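Local coordinates for protein DNA replication factor Cdt1 (Mus musculus, PDB 3A4C) that licenses replication origins by cooperating with CDC6 and the origin recognition complex to load the MCM complex onto DNA, and also supports stable kinetochore-microtubule attachment in mitosis, at residues R11-L15 and K58-L63. Coordinates in Å, arbitrary orientation, origin at the centre of the assembly. Residues are numbered along the deposited sequence.
Sequences RLERL and KHLVLL
Two helical pieces cross steeply here: residues 11-15, inside the long helix 3-27, and residues 58-63, inside helix 53-66. Their axes approach to 10.0 Å with a signed crossing angle of -74°. Two CA pairs set the register, Arg11 with His59 at 6.5 Å and Leu15 with Leu63 at 6.9 Å. Backbone bonds are i to i+4 in 58-63 (Leu62 N to Lys58 O 3.1 Å, Leu63 N to His59 O 3.0 Å) and i to i+3 in 11-15 (Arg14 N to Arg11 O 3.0 Å, Leu15 N to Leu12 O 3.3 Å). About 436 Å² is buried, counting both sides.

The polar part centres on His59. With chi1 m and chi2 near 70°, its ring reaches across to helix 3-27, where Arg14 NH2 donates a hydrogen bond to His59 NE2 (3.0 Å, N-H...N angle 141°) at the ring edge. ND1 is hydrogen-bonded to the backbone O of Glu55, one turn earlier, so both ring nitrogens are engaged.

Arg11, chi1 m, runs its aliphatic stem along helix 53-66: CB lies 3.5 Å from Leu62 CD1, CG 3.4 Å from His59 NE2. Its guanidinium end lies by Lys58, NH2 3.4 Å from Lys58 CD, a van der Waals contact.

Leu15, an mt rotamer, packs on His59, Leu62 and Leu63, with CD2 4.0 Å from His59 CB, CD1 4.1 Å from Leu62 CB, and CB 4.1 Å from Leu63 CD1. Leu15 also touches Leu97 of helix 90-104.

The contact joins the first and third helices of a winged-helix domain: helix 3-27, strand 33-35, helices 36-45 and 53-66, then hairpin 71-76/79-84 as the wing.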
ATOM      1  N   ARG A  11      -8.983   7.592  -0.867  1.00 16.61           N
ATOM      2  CA  ARG A  11      -8.002   6.517  -0.765  1.00 14.46           C
ATOM      3  C   ARG A  11      -6.591   7.058  -0.858  1.00 13.67           C
ATOM      4  O   ARG A  11      -5.720   6.674  -0.083  1.00 16.01           O
ATOM      5  CB  ARG A  11      -8.244   5.491  -1.874  1.00 13.82           C
ATOM      6  CG  ARG A  11      -9.551   4.723  -1.698  1.00 14.81           C
ATOM      7  CD  ARG A  11      -9.843   3.825  -2.882  1.00 18.89           C
ATOM      8  NE  ARG A  11     -10.915   2.870  -2.589  1.00 25.22           N
ATOM      9  CZ  ARG A  11     -11.739   2.365  -3.505  1.00 24.45           C
ATOM     10  NH1 ARG A  11     -11.636   2.734  -4.778  1.00 32.63           N
ATOM     11  NH2 ARG A  11     -12.678   1.503  -3.151  1.00 27.08           N
ATOM     12  N   LEU A  12      -6.363   7.958  -1.811  1.00 13.03           N
ATOM     13  CA  LEU A  12      -5.028   8.517  -2.022  1.00 13.68           C
ATOM     14  C   LEU A  12      -4.532   9.265  -0.786  1.00 16.98           C
ATOM     15  O   LEU A  12      -3.334   9.287  -0.485  1.00 14.53           O
ATOM     16  CB  LEU A  12      -5.015   9.440  -3.244  1.00 12.82           C
ATOM     17  CG  LEU A  12      -5.201   8.770  -4.612  1.00 16.61           C
ATOM     18  CD1 LEU A  12      -5.163   9.812  -5.727  1.00 18.84           C
ATOM     19  CD2 LEU A  12      -4.138   7.718  -4.838  1.00 18.84           C
ATOM     20  N   GLU A  13      -5.457   9.875  -0.063  1.00 19.05           N
ATOM     21  CA  GLU A  13      -5.084  10.613   1.132  1.00 16.02           C
ATOM     22  C   GLU A  13      -4.577   9.699   2.248  1.00 15.82           C
ATOM     23  O   GLU A  13      -3.810  10.131   3.107  1.00 12.65           O
ATOM     24  CB  GLU A  13      -6.234  11.507   1.594  1.00 22.82           C
ATOM     25  CG  GLU A  13      -6.329  12.786   0.760  1.00 28.29           C
ATOM     26  CD  GLU A  13      -7.601  13.579   1.008  1.00 36.90           C
ATOM     27  OE1 GLU A  13      -8.518  13.053   1.679  1.00 43.28           O
ATOM     28  OE2 GLU A  13      -7.684  14.730   0.526  1.00 39.74           O
ATOM     29  N   ARG A  14      -4.979   8.435   2.217  1.00 15.50           N
ATOM     30  CA  ARG A  14      -4.552   7.483   3.240  1.00 14.51           C
ATOM     31  C   ARG A  14      -3.186   6.873   2.957  1.00 12.46           C
ATOM     32  O   ARG A  14      -2.573   6.286   3.846  1.00 11.23           O
ATOM     33  CB  ARG A  14      -5.563   6.343   3.366  1.00 13.27           C
ATOM     34  CG  ARG A  14      -6.969   6.773   3.714  1.00 17.42           C
ATOM     35  CD  ARG A  14      -7.847   5.577   4.035  1.00 20.82           C
ATOM     36  NE  ARG A  14      -9.212   5.994   4.341  1.00 22.63           N
ATOM     37  CZ  ARG A  14     -10.211   5.988   3.464  1.00 27.48           C
ATOM     38  NH1 ARG A  14     -11.420   6.394   3.832  1.00 25.04           N
ATOM     39  NH2 ARG A  14     -10.006   5.574   2.221  1.00 20.62           N
ATOM     40  N   LEU A  15      -2.726   6.969   1.715  1.00 11.96           N
ATOM     41  CA  LEU A  15      -1.587   6.157   1.281  1.00 10.41           C
ATOM     42  C   LEU A  15      -0.249   6.452   1.966  1.00 10.32           C
ATOM     43  O   LEU A  15       0.511   5.527   2.258  1.00 11.40           O
ATOM     44  CB  LEU A  15      -1.440   6.199  -0.242  1.00 11.33           C
ATOM     45  CG  LEU A  15      -2.609   5.525  -0.968  1.00 12.01           C
ATOM     46  CD1 LEU A  15      -2.289   5.363  -2.442  1.00 12.56           C
ATOM     47  CD2 LEU A  15      -2.922   4.182  -0.319  1.00 13.97           C
ATOM     48  N   LYS A  58      -7.617  -3.038  -1.323  1.00 11.35           N
ATOM     49  CA  LYS A  58      -7.805  -2.045  -2.371  1.00 12.68           C
ATOM     50  C   LYS A  58      -6.741  -0.943  -2.297  1.00 14.22           C
ATOM     51  O   LYS A  58      -6.206  -0.524  -3.319  1.00 12.70           O
ATOM     52  CB  LYS A  58      -9.207  -1.447  -2.287  1.00 15.46           C
ATOM     53  CG  LYS A  58     -10.319  -2.391  -2.753  1.00 17.44           C
ATOM     54  CD  LYS A  58     -11.682  -1.733  -2.558  1.00 21.89           C
ATOM     55  CE  LYS A  58     -12.820  -2.720  -2.773  1.00 29.96           C
ATOM     56  NZ  LYS A  58     -12.810  -3.257  -4.159  1.00 32.56           N
ATOM     57  N   HIS A  59      -6.428  -0.487  -1.088  1.00  9.87           N
ATOM     58  CA  HIS A  59      -5.408   0.555  -0.914  1.00  8.54           C
ATOM     59  C   HIS A  59      -4.010   0.064  -1.240  1.00 10.18           C
ATOM     60  O   HIS A  59      -3.188   0.818  -1.759  1.00 11.27           O
ATOM     61  CB  HIS A  59      -5.433   1.114   0.507  1.00 10.51           C
ATOM     62  CG  HIS A  59      -6.630   1.957   0.791  1.00 11.79           C
ATOM     63  ND1 HIS A  59      -7.898   1.428   0.908  1.00 14.92           N
ATOM     64  CD2 HIS A  59      -6.760   3.294   0.963  1.00 13.83           C
ATOM     65  CE1 HIS A  59      -8.756   2.404   1.147  1.00 15.44           C
ATOM     66  NE2 HIS A  59      -8.091   3.545   1.183  1.00 13.10           N
ATOM     67  N   LEU A  60      -3.727  -1.181  -0.885  1.00 10.08           N
ATOM     68  CA  LEU A  60      -2.426  -1.772  -1.179  1.00 11.62           C
ATOM     69  C   LEU A  60      -2.230  -1.891  -2.675  1.00 10.97           C
ATOM     70  O   LEU A  60      -1.130  -1.701  -3.174  1.00 10.08           O
ATOM     71  CB  LEU A  60      -2.304  -3.165  -0.560  1.00 13.92           C
ATOM     72  CG  LEU A  60      -1.693  -3.256   0.836  1.00 23.96           C
ATOM     73  CD1 LEU A  60      -2.425  -2.329   1.764  1.00 26.98           C
ATOM     74  CD2 LEU A  60      -1.757  -4.684   1.340  1.00 22.79           C
ATOM     75  N   VAL A  61      -3.300  -2.245  -3.383  1.00 10.25           N
ATOM     76  CA  VAL A  61      -3.237  -2.336  -4.834  1.00  8.35           C
ATOM     77  C   VAL A  61      -2.987  -0.960  -5.444  1.00 10.54           C
ATOM     78  O   VAL A  61      -2.204  -0.825  -6.381  1.00 10.79           O
ATOM     79  CB  VAL A  61      -4.516  -2.949  -5.417  1.00 12.12           C
ATOM     80  CG1 VAL A  61      -4.584  -2.697  -6.917  1.00 13.77           C
ATOM     81  CG2 VAL A  61      -4.560  -4.454  -5.126  1.00 13.88           C
ATOM     82  N   LEU A  62      -3.646   0.067  -4.913  1.00  9.76           N
ATOM     83  CA  LEU A  62      -3.375   1.436  -5.362  1.00 10.21           C
ATOM     84  C   LEU A  62      -1.904   1.782  -5.168  1.00 12.31           C
ATOM     85  O   LEU A  62      -1.275   2.382  -6.031  1.00 14.27           O
ATOM     86  CB  LEU A  62      -4.236   2.438  -4.597  1.00 12.10           C
ATOM     87  CG  LEU A  62      -5.736   2.443  -4.870  1.00 18.67           C
ATOM     88  CD1 LEU A  62      -6.357   3.706  -4.242  1.00 21.79           C
ATOM     89  CD2 LEU A  62      -5.997   2.413  -6.360  1.00 17.60           C
ATOM     90  N   LEU A  63      -1.355   1.392  -4.024  1.00 10.33           N
ATOM     91  CA  LEU A  63       0.049   1.650  -3.716  1.00  9.13           C
ATOM     92  C   LEU A  63       0.965   0.923  -4.705  1.00 12.44           C
ATOM     93  O   LEU A  63       1.995   1.454  -5.140  1.00 10.93           O
ATOM     94  CB  LEU A  63       0.318   1.157  -2.295  1.00 17.54           C
ATOM     95  CG  LEU A  63       1.238   1.860  -1.306  1.00 19.07           C
ATOM     96  CD1 LEU A  63       1.242   3.390  -1.458  1.00 14.38           C
ATOM     97  CD2 LEU A  63       0.810   1.429   0.100  1.00 18.32           C
TER